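Local atomic coordinates of hypothetical protein PP5205 (Pseudomonas putida, PDB entry 2G2X), a protein that is of unknown function but consists largely of an EVE domain, related to the PUA and ASCH domains, and so may bind RNA or modified nucleic acid. Residues F49-C54 / G58-A63; A2-K7 / R35-A40; V121-V126 / P139-V144. One frame throughout, in Å; residues are numbered along the deposited sequence.

Contact 1. Residues F49-C54 / G58-A63; sequences FYHSSC and GIAGIA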
ATOM      1  N   PHE A  49      -0.782   0.394  -6.284  1.00 10.78           N
ATOM      2  CA  PHE A  49      -0.219   1.554  -5.610  1.00  8.54           C
ATOM      3  C   PHE A  49      -1.305   2.628  -5.645  1.00  9.64           C
ATOM      4  O   PHE A  49      -1.590   3.173  -6.708  1.00  8.75           O
ATOM      5  CB  PHE A  49       1.019   2.022  -6.380  1.00  9.80           C
ATOM      6  CG  PHE A  49       1.967   2.870  -5.570  1.00  5.58           C
ATOM      7  CD1 PHE A  49       3.179   2.345  -5.138  1.00  3.82           C
ATOM      8  CD2 PHE A  49       1.661   4.193  -5.267  1.00  5.05           C
ATOM      9  CE1 PHE A  49       4.086   3.129  -4.410  1.00  5.50           C
ATOM     10  CE2 PHE A  49       2.557   4.995  -4.538  1.00  6.02           C
ATOM     11  CZ  PHE A  49       3.770   4.462  -4.110  1.00  4.73           C
ATOM     12  N   TYR A  50      -1.902   2.927  -4.491  1.00 10.16           N
ATOM     13  CA  TYR A  50      -2.988   3.911  -4.411  1.00 11.40           C
ATOM     14  C   TYR A  50      -2.594   5.288  -3.865  1.00 11.52           C
ATOM     15  O   TYR A  50      -2.149   5.408  -2.721  1.00 12.62           O
ATOM     16  CB  TYR A  50      -4.130   3.342  -3.554  1.00 10.60           C
ATOM     17  CG  TYR A  50      -5.356   4.233  -3.474  1.00 12.36           C
ATOM     18  CD1 TYR A  50      -6.390   4.120  -4.402  1.00 11.99           C
ATOM     19  CD2 TYR A  50      -5.485   5.185  -2.461  1.00 11.49           C
ATOM     20  CE1 TYR A  50      -7.524   4.930  -4.323  1.00 11.11           C
ATOM     21  CE2 TYR A  50      -6.609   6.001  -2.374  1.00 11.45           C
ATOM     22  CZ  TYR A  50      -7.626   5.870  -3.304  1.00 12.81           C
ATOM     23  OH  TYR A  50      -8.739   6.682  -3.208  1.00 13.85           O
ATOM     24  N   HIS A  51      -2.773   6.324  -4.682  1.00 11.13           N
ATOM     25  CA  HIS A  51      -2.460   7.692  -4.273  1.00 11.21           C
ATOM     26  C   HIS A  51      -3.614   8.244  -3.444  1.00 11.69           C
ATOM     27  O   HIS A  51      -4.704   8.479  -3.970  1.00 12.73           O
ATOM     28  CB  HIS A  51      -2.238   8.582  -5.498  1.00  9.41           C
ATOM     29  CG  HIS A  51      -0.929   8.347  -6.187  1.00  6.09           C
ATOM     30  ND1 HIS A  51      -0.589   8.966  -7.371  1.00  5.73           N
ATOM     31  CD2 HIS A  51       0.124   7.561  -5.859  1.00  5.08           C
ATOM     32  CE1 HIS A  51       0.617   8.574  -7.741  1.00  3.86           C
ATOM     33  NE2 HIS A  51       1.071   7.722  -6.840  1.00  6.62           N
ATOM     34  N   SER A  52      -3.374   8.441  -2.151  1.00 11.19           N
ATOM     35  CA  SER A  52      -4.403   8.957  -1.249  1.00 12.52           C
ATOM     36  C   SER A  52      -4.046  10.342  -0.708  1.00 12.83           C
ATOM     37  O   SER A  52      -2.933  10.824  -0.905  1.00 12.09           O
ATOM     38  CB  SER A  52      -4.601   7.996  -0.077  1.00 12.64           C
ATOM     39  OG  SER A  52      -3.397   7.860   0.652  1.00 13.98           O
ATOM     40  N   SER A  53      -5.000  10.972  -0.025  1.00 13.89           N
ATOM     41  CA  SER A  53      -4.795  12.300   0.550  1.00 16.06           C
ATOM     42  C   SER A  53      -4.194  13.249  -0.479  1.00 16.20           C
ATOM     43  O   SER A  53      -3.245  13.976  -0.176  1.00 17.81           O
ATOM     44  CB  SER A  53      -3.851  12.209   1.756  1.00 16.39           C
ATOM     45  OG  SER A  53      -4.368  11.331   2.746  1.00 17.79           O
ATOM     46  N   CYS A  54      -4.752  13.246  -1.685  1.00 15.16           N
ATOM     47  CA  CYS A  54      -4.245  14.088  -2.767  1.00 13.99           C
ATOM     48  C   CYS A  54      -5.375  14.565  -3.687  1.00 13.88           C
ATOM     49  O   CYS A  54      -6.506  14.099  -3.584  1.00 12.53           O
ATOM     50  CB  CYS A  54      -3.233  13.288  -3.585  1.00 14.90           C
ATOM     51  SG  CYS A  54      -3.950  11.778  -4.306  1.00 13.70           S
ATOM     52  N   GLY A  58      -6.629   7.690  -6.289  1.00 13.63           N
ATOM     53  CA  GLY A  58      -6.933   6.540  -7.121  1.00 13.20           C
ATOM     54  C   GLY A  58      -5.735   5.626  -7.275  1.00 14.30           C
ATOM     55  O   GLY A  58      -4.665   5.895  -6.732  1.00 14.60           O
ATOM     56  N   ILE A  59      -5.915   4.537  -8.014  1.00 15.03           N
ATOM     57  CA  ILE A  59      -4.836   3.588  -8.243  1.00 14.53           C
ATOM     58  C   ILE A  59      -3.946   4.125  -9.366  1.00 14.15           C
ATOM     59  O   ILE A  59      -4.396   4.283 -10.501  1.00 13.36           O
ATOM     60  CB  ILE A  59      -5.404   2.202  -8.620  1.00 14.69           C
ATOM     61  CG1 ILE A  59      -6.249   1.664  -7.454  1.00 15.37           C
ATOM     62  CG2 ILE A  59      -4.264   1.245  -8.960  1.00 13.63           C
ATOM     63  CD1 ILE A  59      -6.930   0.317  -7.714  1.00 13.15           C
ATOM     64  N   ALA A  60      -2.686   4.405  -9.039  1.00 12.02           N
ATOM     65  CA  ALA A  60      -1.746   4.959 -10.010  1.00 11.47           C
ATOM     66  C   ALA A  60      -0.844   3.941 -10.700  1.00 11.04           C
ATOM     67  O   ALA A  60      -0.218   4.253 -11.721  1.00 10.20           O
ATOM     68  CB  ALA A  60      -0.893   6.032  -9.343  1.00 11.42           C
ATOM     69  N   GLY A  61      -0.770   2.731 -10.154  1.00  8.56           N
ATOM     70  CA  GLY A  61       0.068   1.722 -10.770  1.00  9.21           C
ATOM     71  C   GLY A  61       0.216   0.431  -9.991  1.00  9.22           C
ATOM     72  O   GLY A  61      -0.530   0.165  -9.045  1.00  8.67           O
ATOM     73  N   ILE A  62       1.192  -0.375 -10.393  1.00  7.54           N
ATOM     74  CA  ILE A  62       1.439  -1.655  -9.749  1.00  7.04           C
ATOM     75  C   ILE A  62       2.877  -1.752  -9.278  1.00  6.63           C
ATOM     76  O   ILE A  62       3.788  -1.268  -9.946  1.00  6.46           O
ATOM     77  CB  ILE A  62       1.174  -2.826 -10.722  1.00  6.91           C
ATOM     78  CG1 ILE A  62      -0.278  -2.772 -11.202  1.00  8.29           C
ATOM     79  CG2 ILE A  62       1.487  -4.165 -10.034  1.00  4.86           C
ATOM     80  CD1 ILE A  62      -0.597  -3.741 -12.336  1.00 10.85           C
ATOM     81  N   ALA A  63       3.066  -2.378  -8.123  1.00  5.38           N
ATOM     82  CA  ALA A  63       4.393  -2.580  -7.557  1.00  6.13           C
ATOM     83  C   ALA A  63       4.418  -3.983  -6.955  1.00  7.96           C
ATOM     84  O   ALA A  63       3.382  -4.649  -6.889  1.00  8.89           O
ATOM     85  CB  ALA A  63       4.682  -1.527  -6.484  1.00  3.03           C
TER

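Contact 2. Residues A2-K7 / R35-A40; sequences AYWLMK and RNFLRA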
ATOM      1  N   ALA A   2      -1.857 -13.220  -2.438  1.00 17.46           N
ATOM      2  CA  ALA A   2      -0.805 -12.799  -3.401  1.00 15.44           C
ATOM      3  C   ALA A   2      -1.009 -11.382  -3.928  1.00 14.54           C
ATOM      4  O   ALA A   2      -0.046 -10.738  -4.339  1.00 16.94           O
ATOM      5  CB  ALA A   2      -0.737 -13.783  -4.555  1.00 16.59           C
ATOM      6  N   TYR A   3      -2.248 -10.893  -3.928  1.00 13.42           N
ATOM      7  CA  TYR A   3      -2.524  -9.528  -4.402  1.00 12.04           C
ATOM      8  C   TYR A   3      -2.982  -8.635  -3.260  1.00 11.18           C
ATOM      9  O   TYR A   3      -3.676  -9.079  -2.338  1.00  9.97           O
ATOM     10  CB  TYR A   3      -3.604  -9.516  -5.484  1.00 14.12           C
ATOM     11  CG  TYR A   3      -3.272 -10.342  -6.699  1.00 18.98           C
ATOM     12  CD1 TYR A   3      -2.186 -10.021  -7.516  1.00 20.02           C
ATOM     13  CD2 TYR A   3      -4.033 -11.461  -7.024  1.00 18.92           C
ATOM     14  CE1 TYR A   3      -1.865 -10.805  -8.630  1.00 20.87           C
ATOM     15  CE2 TYR A   3      -3.725 -12.244  -8.126  1.00 21.98           C
ATOM     16  CZ  TYR A   3      -2.642 -11.918  -8.924  1.00 21.54           C
ATOM     17  OH  TYR A   3      -2.339 -12.727  -9.994  1.00 19.39           O
ATOM     18  N   TRP A   4      -2.593  -7.367  -3.330  1.00  9.02           N
ATOM     19  CA  TRP A   4      -2.949  -6.409  -2.303  1.00  7.03           C
ATOM     20  C   TRP A   4      -3.093  -5.009  -2.867  1.00  7.49           C
ATOM     21  O   TRP A   4      -2.954  -4.773  -4.067  1.00  7.00           O
ATOM     22  CB  TRP A   4      -1.874  -6.365  -1.218  1.00  9.21           C
ATOM     23  CG  TRP A   4      -1.349  -7.697  -0.823  1.00  9.75           C
ATOM     24  CD1 TRP A   4      -0.403  -8.429  -1.473  1.00  9.27           C
ATOM     25  CD2 TRP A   4      -1.752  -8.471   0.311  1.00  9.64           C
ATOM     26  NE1 TRP A   4      -0.185  -9.615  -0.815  1.00  9.79           N
ATOM     27  CE2 TRP A   4      -1.000  -9.670   0.285  1.00 10.01           C
ATOM     28  CE3 TRP A   4      -2.673  -8.270   1.350  1.00  6.31           C
ATOM     29  CZ2 TRP A   4      -1.140 -10.669   1.263  1.00  6.71           C
ATOM     30  CZ3 TRP A   4      -2.812  -9.262   2.323  1.00  6.97           C
ATOM     31  CH2 TRP A   4      -2.047 -10.448   2.269  1.00  4.77           C
ATOM     32  N   LEU A   5      -3.367  -4.077  -1.970  1.00  7.81           N
ATOM     33  CA  LEU A   5      -3.490  -2.682  -2.326  1.00  7.37           C
ATOM     34  C   LEU A   5      -2.977  -1.933  -1.113  1.00  7.38           C
ATOM     35  O   LEU A   5      -3.323  -2.272   0.017  1.00  5.37           O
ATOM     36  CB  LEU A   5      -4.949  -2.311  -2.609  1.00  4.16           C
ATOM     37  CG  LEU A   5      -5.158  -0.836  -2.990  1.00  5.52           C
ATOM     38  CD1 LEU A   5      -6.443  -0.665  -3.795  1.00  2.34           C
ATOM     39  CD2 LEU A   5      -5.183   0.018  -1.724  1.00  4.84           C
HETATM   40  N   MSE A   6      -2.132  -0.934  -1.349  1.00  8.31           N
HETATM   41  CA  MSE A   6      -1.592  -0.134  -0.257  1.00  9.66           C
HETATM   42  C   MSE A   6      -1.646   1.326  -0.640  1.00  8.85           C
HETATM   43  O   MSE A   6      -1.286   1.694  -1.757  1.00  9.52           O
HETATM   44  CB  MSE A   6      -0.145  -0.525   0.056  1.00  9.01           C
HETATM   45  CG  MSE A   6       0.018  -1.978   0.466  1.00 10.86           C
HETATM   46 SE   MSE A   6       1.676  -2.326   1.412  1.00 12.74          SE
HETATM   47  CE  MSE A   6       2.938  -2.193  -0.062  1.00  6.90           C
ATOM     48  N   LYS A   7      -2.095   2.151   0.296  1.00 10.01           N
ATOM     49  CA  LYS A   7      -2.206   3.580   0.078  1.00 10.55           C
ATOM     50  C   LYS A   7      -0.905   4.290   0.426  1.00 11.60           C
ATOM     51  O   LYS A   7      -0.179   3.886   1.333  1.00 11.36           O
ATOM     52  CB  LYS A   7      -3.313   4.166   0.950  1.00 11.88           C
ATOM     53  CG  LYS A   7      -4.664   3.499   0.830  1.00 14.70           C
ATOM     54  CD  LYS A   7      -5.692   4.290   1.633  1.00 18.25           C
ATOM     55  CE  LYS A   7      -7.083   3.696   1.507  1.00 21.46           C
ATOM     56  NZ  LYS A   7      -8.108   4.543   2.184  1.00 24.39           N
ATOM     57  N   ARG A  35      -1.035  -3.722   9.582  1.00  5.47           N
ATOM     58  CA  ARG A  35       0.223  -4.368   9.928  1.00  5.31           C
ATOM     59  C   ARG A  35       0.087  -5.867   9.695  1.00  5.12           C
ATOM     60  O   ARG A  35       0.956  -6.493   9.079  1.00  3.39           O
ATOM     61  CB  ARG A  35       0.575  -4.134  11.399  1.00  6.26           C
ATOM     62  CG  ARG A  35       1.818  -4.887  11.836  1.00  7.15           C
ATOM     63  CD  ARG A  35       1.867  -5.089  13.339  1.00  6.49           C
ATOM     64  NE  ARG A  35       0.719  -5.837  13.844  1.00  5.20           N
ATOM     65  CZ  ARG A  35       0.607  -6.252  15.102  1.00  6.32           C
ATOM     66  NH1 ARG A  35       1.577  -5.991  15.972  1.00  2.34           N
ATOM     67  NH2 ARG A  35      -0.470  -6.923  15.493  1.00  6.32           N
ATOM     68  N   ASN A  36      -1.010  -6.437  10.186  1.00  4.75           N
ATOM     69  CA  ASN A  36      -1.243  -7.869  10.036  1.00  3.91           C
ATOM     70  C   ASN A  36      -1.266  -8.287   8.571  1.00  4.20           C
ATOM     71  O   ASN A  36      -0.798  -9.370   8.230  1.00  3.55           O
ATOM     72  CB  ASN A  36      -2.546  -8.281  10.728  1.00  3.99           C
ATOM     73  CG  ASN A  36      -2.526  -7.979  12.207  1.00  4.32           C
ATOM     74  OD1 ASN A  36      -1.457  -7.839  12.805  1.00  7.04           O
ATOM     75  ND2 ASN A  36      -3.702  -7.886  12.812  1.00  3.41           N
ATOM     76  N   PHE A  37      -1.800  -7.437   7.699  1.00  3.88           N
ATOM     77  CA  PHE A  37      -1.815  -7.792   6.291  1.00  5.40           C
ATOM     78  C   PHE A  37      -0.393  -7.748   5.733  1.00  6.38           C
ATOM     79  O   PHE A  37      -0.033  -8.573   4.895  1.00  8.13           O
ATOM     80  CB  PHE A  37      -2.737  -6.868   5.496  1.00  3.56           C
ATOM     81  CG  PHE A  37      -4.203  -7.162   5.691  1.00  5.44           C
ATOM     82  CD1 PHE A  37      -4.670  -8.481   5.696  1.00  3.53           C
ATOM     83  CD2 PHE A  37      -5.126  -6.119   5.838  1.00  4.24           C
ATOM     84  CE1 PHE A  37      -6.042  -8.766   5.845  1.00  3.33           C
ATOM     85  CE2 PHE A  37      -6.494  -6.385   5.987  1.00  5.33           C
ATOM     86  CZ  PHE A  37      -6.956  -7.713   5.990  1.00  4.77           C
ATOM     87  N   LEU A  38       0.416  -6.796   6.196  1.00  5.99           N
ATOM     88  CA  LEU A  38       1.803  -6.709   5.742  1.00  6.16           C
ATOM     89  C   LEU A  38       2.511  -8.009   6.074  1.00  5.30           C
ATOM     90  O   LEU A  38       3.292  -8.516   5.277  1.00  7.54           O
ATOM     91  CB  LEU A  38       2.573  -5.578   6.436  1.00  6.84           C
ATOM     92  CG  LEU A  38       2.354  -4.109   6.084  1.00  8.24           C
ATOM     93  CD1 LEU A  38       3.404  -3.260   6.807  1.00  7.40           C
ATOM     94  CD2 LEU A  38       2.465  -3.908   4.586  1.00 11.15           C
ATOM     95  N   ARG A  39       2.241  -8.540   7.261  1.00  4.58           N
ATOM     96  CA  ARG A  39       2.876  -9.776   7.702  1.00  5.73           C
ATOM     97  C   ARG A  39       2.400 -11.010   6.954  1.00  6.33           C
ATOM     98  O   ARG A  39       2.958 -12.093   7.108  1.00  7.50           O
ATOM     99  CB  ARG A  39       2.665  -9.949   9.209  1.00  6.48           C
ATOM    100  CG  ARG A  39       3.393  -8.880  10.021  1.00  4.90           C
ATOM    101  CD  ARG A  39       3.064  -8.946  11.503  1.00  6.54           C
ATOM    102  NE  ARG A  39       3.971  -8.099  12.270  1.00  8.45           N
ATOM    103  CZ  ARG A  39       4.019  -8.055  13.596  1.00  8.16           C
ATOM    104  NH1 ARG A  39       3.201  -8.809  14.320  1.00  7.53           N
ATOM    105  NH2 ARG A  39       4.908  -7.275  14.195  1.00  6.11           N
ATOM    106  N   ALA A  40       1.369 -10.848   6.139  1.00  7.25           N
ATOM    107  CA  ALA A  40       0.839 -11.962   5.368  1.00  8.03           C
ATOM    108  C   ALA A  40       1.414 -11.948   3.960  1.00  8.28           C
ATOM    109  O   ALA A  40       1.281 -12.917   3.218  1.00 10.45           O
ATOM    110  CB  ALA A  40      -0.683 -11.884   5.310  1.00  7.79           C
TER

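Contact 3. Residues V121-V126 / P139-V144; sequences VELPLV and PEQWAV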
ATOM      1  N   VAL A 121     -17.421  -4.024  -4.441  1.00 17.16           N
ATOM      2  CA  VAL A 121     -18.240  -3.775  -3.269  1.00 17.60           C
ATOM      3  C   VAL A 121     -17.624  -4.290  -1.969  1.00 17.71           C
ATOM      4  O   VAL A 121     -17.830  -3.696  -0.916  1.00 17.28           O
ATOM      5  CB  VAL A 121     -19.668  -4.374  -3.449  1.00 20.11           C
ATOM      6  CG1 VAL A 121     -19.598  -5.888  -3.598  1.00 20.58           C
ATOM      7  CG2 VAL A 121     -20.545  -3.992  -2.263  1.00 22.61           C
ATOM      8  N   GLU A 122     -16.853  -5.374  -2.032  1.00 18.31           N
ATOM      9  CA  GLU A 122     -16.245  -5.931  -0.819  1.00 20.93           C
ATOM     10  C   GLU A 122     -14.862  -5.366  -0.475  1.00 19.70           C
ATOM     11  O   GLU A 122     -14.303  -5.679   0.577  1.00 20.21           O
ATOM     12  CB  GLU A 122     -16.151  -7.459  -0.927  1.00 23.03           C
ATOM     13  CG  GLU A 122     -17.495  -8.165  -1.049  1.00 29.12           C
ATOM     14  CD  GLU A 122     -18.301  -8.111   0.233  1.00 33.66           C
ATOM     15  OE1 GLU A 122     -18.533  -6.994   0.740  1.00 35.93           O
ATOM     16  OE2 GLU A 122     -18.703  -9.185   0.737  1.00 36.46           O
ATOM     17  N   LEU A 123     -14.307  -4.540  -1.354  1.00 18.21           N
ATOM     18  CA  LEU A 123     -12.990  -3.952  -1.116  1.00 17.77           C
ATOM     19  C   LEU A 123     -13.113  -2.797  -0.120  1.00 17.77           C
ATOM     20  O   LEU A 123     -13.790  -1.804  -0.393  1.00 18.78           O
ATOM     21  CB  LEU A 123     -12.398  -3.450  -2.441  1.00 16.11           C
ATOM     22  CG  LEU A 123     -10.933  -3.005  -2.452  1.00 16.02           C
ATOM     23  CD1 LEU A 123     -10.035  -4.158  -2.019  1.00 14.65           C
ATOM     24  CD2 LEU A 123     -10.561  -2.529  -3.843  1.00 14.49           C
ATOM     25  N   PRO A 124     -12.461  -2.912   1.050  1.00 18.37           N
ATOM     26  CA  PRO A 124     -12.512  -1.866   2.082  1.00 17.49           C
ATOM     27  C   PRO A 124     -12.294  -0.447   1.540  1.00 17.78           C
ATOM     28  O   PRO A 124     -12.875   0.515   2.047  1.00 16.54           O
ATOM     29  CB  PRO A 124     -11.420  -2.295   3.059  1.00 18.24           C
ATOM     30  CG  PRO A 124     -11.491  -3.801   2.975  1.00 16.67           C
ATOM     31  CD  PRO A 124     -11.599  -4.029   1.479  1.00 16.48           C
ATOM     32  N   LEU A 125     -11.463  -0.329   0.509  1.00 16.37           N
ATOM     33  CA  LEU A 125     -11.171   0.965  -0.105  1.00 15.03           C
ATOM     34  C   LEU A 125     -12.423   1.781  -0.424  1.00 15.06           C
ATOM     35  O   LEU A 125     -12.443   2.991  -0.227  1.00 14.49           O
ATOM     36  CB  LEU A 125     -10.375   0.769  -1.402  1.00 14.88           C
ATOM     37  CG  LEU A 125     -10.000   2.056  -2.148  1.00 14.23           C
ATOM     38  CD1 LEU A 125      -8.856   2.742  -1.416  1.00 14.97           C
ATOM     39  CD2 LEU A 125      -9.588   1.736  -3.573  1.00 14.14           C
ATOM     40  N   VAL A 126     -13.466   1.118  -0.917  1.00 16.11           N
ATOM     41  CA  VAL A 126     -14.695   1.812  -1.293  1.00 15.81           C
ATOM     42  C   VAL A 126     -15.801   1.734  -0.253  1.00 16.60           C
ATOM     43  O   VAL A 126     -16.952   2.054  -0.542  1.00 17.55           O
ATOM     44  CB  VAL A 126     -15.246   1.253  -2.621  1.00 15.73           C
ATOM     45  CG1 VAL A 126     -14.152   1.267  -3.676  1.00 13.10           C
ATOM     46  CG2 VAL A 126     -15.769  -0.163  -2.415  1.00 14.02           C
ATOM     47  N   PRO A 139      -8.311 -12.163  -6.617  1.00 13.24           N
ATOM     48  CA  PRO A 139      -7.989 -12.261  -8.044  1.00 13.61           C
ATOM     49  C   PRO A 139      -9.090 -11.640  -8.897  1.00 14.26           C
ATOM     50  O   PRO A 139      -8.814 -10.950  -9.883  1.00 13.70           O
ATOM     51  CB  PRO A 139      -7.861 -13.767  -8.264  1.00 13.63           C
ATOM     52  CG  PRO A 139      -7.286 -14.239  -6.952  1.00 14.99           C
ATOM     53  CD  PRO A 139      -8.130 -13.461  -5.942  1.00 12.83           C
ATOM     54  N   GLU A 140     -10.338 -11.881  -8.499  1.00 14.56           N
ATOM     55  CA  GLU A 140     -11.504 -11.360  -9.210  1.00 16.79           C
ATOM     56  C   GLU A 140     -11.541  -9.836  -9.151  1.00 15.80           C
ATOM     57  O   GLU A 140     -11.913  -9.182 -10.124  1.00 15.57           O
ATOM     58  CB  GLU A 140     -12.798 -11.922  -8.605  1.00 19.01           C
ATOM     59  CG  GLU A 140     -12.910 -13.439  -8.628  1.00 26.28           C
ATOM     60  CD  GLU A 140     -11.851 -14.138  -7.775  1.00 30.75           C
ATOM     61  OE1 GLU A 140     -11.781 -13.868  -6.554  1.00 27.73           O
ATOM     62  OE2 GLU A 140     -11.088 -14.964  -8.332  1.00 33.47           O
ATOM     63  N   GLN A 141     -11.173  -9.281  -7.998  1.00 14.47           N
ATOM     64  CA  GLN A 141     -11.150  -7.831  -7.822  1.00 12.70           C
ATOM     65  C   GLN A 141      -9.978  -7.260  -8.615  1.00 10.77           C
ATOM     66  O   GLN A 141     -10.065  -6.168  -9.168  1.00  8.86           O
ATOM     67  CB  GLN A 141     -11.019  -7.467  -6.333  1.00 11.14           C
ATOM     68  CG  GLN A 141     -12.245  -7.834  -5.494  1.00  9.18           C
ATOM     69  CD  GLN A 141     -12.005  -7.678  -3.999  1.00  8.60           C
ATOM     70  OE1 GLN A 141     -10.867  -7.725  -3.536  1.00  8.38           O
ATOM     71  NE2 GLN A 141     -13.081  -7.513  -3.238  1.00  5.87           N
ATOM     72  N   TRP A 142      -8.885  -8.013  -8.673  1.00 10.88           N
ATOM     73  CA  TRP A 142      -7.704  -7.584  -9.415  1.00 10.75           C
ATOM     74  C   TRP A 142      -8.080  -7.459 -10.893  1.00 10.64           C
ATOM     75  O   TRP A 142      -7.718  -6.488 -11.564  1.00 10.02           O
ATOM     76  CB  TRP A 142      -6.571  -8.611  -9.226  1.00 10.34           C
ATOM     77  CG  TRP A 142      -5.257  -8.231  -9.863  1.00 12.54           C
ATOM     78  CD1 TRP A 142      -4.880  -8.448 -11.156  1.00 13.35           C
ATOM     79  CD2 TRP A 142      -4.166  -7.532  -9.240  1.00 12.98           C
ATOM     80  NE1 TRP A 142      -3.626  -7.928 -11.378  1.00 14.44           N
ATOM     81  CE2 TRP A 142      -3.165  -7.360 -10.219  1.00 15.29           C
ATOM     82  CE3 TRP A 142      -3.940  -7.034  -7.949  1.00 14.84           C
ATOM     83  CZ2 TRP A 142      -1.948  -6.706  -9.948  1.00 16.03           C
ATOM     84  CZ3 TRP A 142      -2.734  -6.384  -7.677  1.00 15.09           C
ATOM     85  CH2 TRP A 142      -1.753  -6.229  -8.675  1.00 17.40           C
ATOM     86  N   ALA A 143      -8.826  -8.444 -11.384  1.00 10.24           N
ATOM     87  CA  ALA A 143      -9.258  -8.467 -12.777  1.00 11.59           C
ATOM     88  C   ALA A 143     -10.145  -7.278 -13.133  1.00 11.53           C
ATOM     89  O   ALA A 143      -9.971  -6.667 -14.187  1.00 11.64           O
ATOM     90  CB  ALA A 143      -9.999  -9.773 -13.079  1.00 10.85           C
ATOM     91  N   VAL A 144     -11.101  -6.941 -12.274  1.00 11.25           N
ATOM     92  CA  VAL A 144     -11.960  -5.815 -12.603  1.00 13.68           C
ATOM     93  C   VAL A 144     -11.140  -4.525 -12.658  1.00 12.73           C
ATOM     94  O   VAL A 144     -11.354  -3.687 -13.534  1.00 12.24           O
ATOM     95  CB  VAL A 144     -13.141  -5.654 -11.598  1.00 14.55           C
ATOM     96  CG1 VAL A 144     -13.812  -6.996 -11.367  1.00 14.41           C
ATOM     97  CG2 VAL A 144     -12.660  -5.059 -10.305  1.00 18.55           C
TER
HETATM   98  O   HOH W   1     -15.848  -7.117  -4.180  1.00  9.02           O
HETATM   99  O   HOH W   2     -12.773  -7.702  -0.215  1.00 34.65           O

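Contact 1. Residues F49-C54 / G58-A63
Y50 lays its ring over the backbone of G58 on the neighbouring strand. With CG anti to the backbone N (chi1 -176°), CB stays at the margin near G58 O, and the ring is carried across the peptide. Y50 CD1 rests on G58 C at 3.3 Å, and Y50 CE1 on G58 CA at 3.3 Å. G58 N lies over one face of the ring, 3.6 Å from Y50 CZ, and OH ends just beyond that nitrogen. At the ring's edge, in its plane, I59 CG1 sits 3.9 Å from Y50 CD1. Independently of this, G58's backbone angles call for glycine, since a CB would jam against the preceding carbonyl O.

The two strands form an antiparallel hairpin. H51 and G58 make a hydrogen-bonded pair, with H51 N to G58 O at 2.8 Å and a longer return bond from G58 N to H51 O. Further along, A60 and G61 both face F49, a classic beta bulge: A60 N reaches F49 O at 2.9 Å, while F49 N binds G61 O at 2.8 Å, almost straight (175°) but from above the carbonyl plane. Across the sheet from Y50, the A60 methyl makes a CH-pi contact over the H51 ring, 3.5 Å from CB to the ring centroid.

Helix 15-21 covers the face that carries H51 and F49: H51 NE2 is hydrogen-bonded to I15 N, and F49, A60 and A63 touch I15 or L18. On the Y50 side I59 meets F105 and L109 of strand 95-110, while strand 3-8 runs along the other edge of strand 46-51.

Contact 2. Residues A2-K7 / R35-A40
Helix 32-38 packs on the mixed sheet here, with W4 and M6 of strand 3-8 reaching up to F37, L38 and A40 at the helix's C-terminal end. The six-membered part of the W4 indole does most of the touching. F37 O stands over one face of the W4 ring, 3.8 Å from W4 CH2, and the same carbonyl accepts the amide of A40 at 2.9 Å from A40 N. That turn of the chain brings the A40 methyl to W4 CH2, with CB 3.6 Å away. Beside it, W4 CZ3 meets F37 CD1 at 3.9 Å; the two side chains slant past each other, with no ring stack.

Strand 3-8 lies inside the sheet of this PUA-related EVE domain, between the parallel strand 46-51 and the antiparallel strand 134-136. Two residues apart, W4 and M6 turn to the same face. The pyrrole part of the indole is fixed separately: W4 NE1 is hydrogen-bonded to D45 OD2, while P136 also touches W4. Were W4 an alanine, F37 and A40 would probably lose the surface they rest on, leaving a gap between helix and strand, and D45 its indole N-H partner.

M6 is a selenomethionine whose selenium is nearly anti to CA (chi2 -161°), which carries it out toward the helix. M6 SE lies 3.6 Å from L38 CD2, the two side chains crossing at about a right angle. The first bond of the L38 side chain leads away from the strand, and its CD2 branch comes back toward it. F47 and M41 also touch the M6 side chain.

Contact 3. Residues V121-V126 / P139-V144
Q141 NE2 gives its two hydrogens to two waters, and through them the helix 139-148 side chain is tied to the backbone of E122. One water accepts from Q141 NE2 at 2.9 Å and also from E122 N at 2.9 Å. The other accepts from Q141 NE2 at 3.0 Å and donates, weakly, to E122 O. No direct hydrogen bond crosses between the segments; Q141 NE2 also lies 3.8 Å from E122 CB and near L123 N.

Q141 reaches this far because its chain is extended beyond CG (chi2 171°). Its other amide atom is turned back to its own helix: Q141 OE1 accepts from the backbone N of T138 at the start of the helix, an N-terminal N-H that the helix's own backbone bonds do not use. The carboxamide is thus held at both ends, which should fix its rotation.

The partner segment is the loop between helix 111-115 and strand 134-136, which folds into a short 3-10 turn at P124 and L125, with V126 N bonded to L123 O at 3.0 Å. Just before the turn, the first side-chain bond of L123 points toward the helix. CG is anti to the backbone N (chi1 -170°), and L123 CD1 approaches Q141 OE1 at 4.0 Å, the two side chains slanting across each other, while L123 also touches M135 and Q141 touches L120.

Along the chain both segments of contact 2 come first, then those of contact 1, then those of contact 3. Their centres stand 14 to 15 Å apart, all inside the one EVE domain. Contacts 1 and 2 share the mixed sheet, where strands 46-51 and 3-8 are neighbours, and a probable hydrogen bond runs from Y50 N to M6 O at 3.1 Å. Contact 3 joins them through side chains: L125 packs on Y50, L5 and K7, while W142 stacks on Y3 and touches I62. The late loop and C-terminal helix therefore close against the early strands, tying the two ends of this compact single-chain domain together.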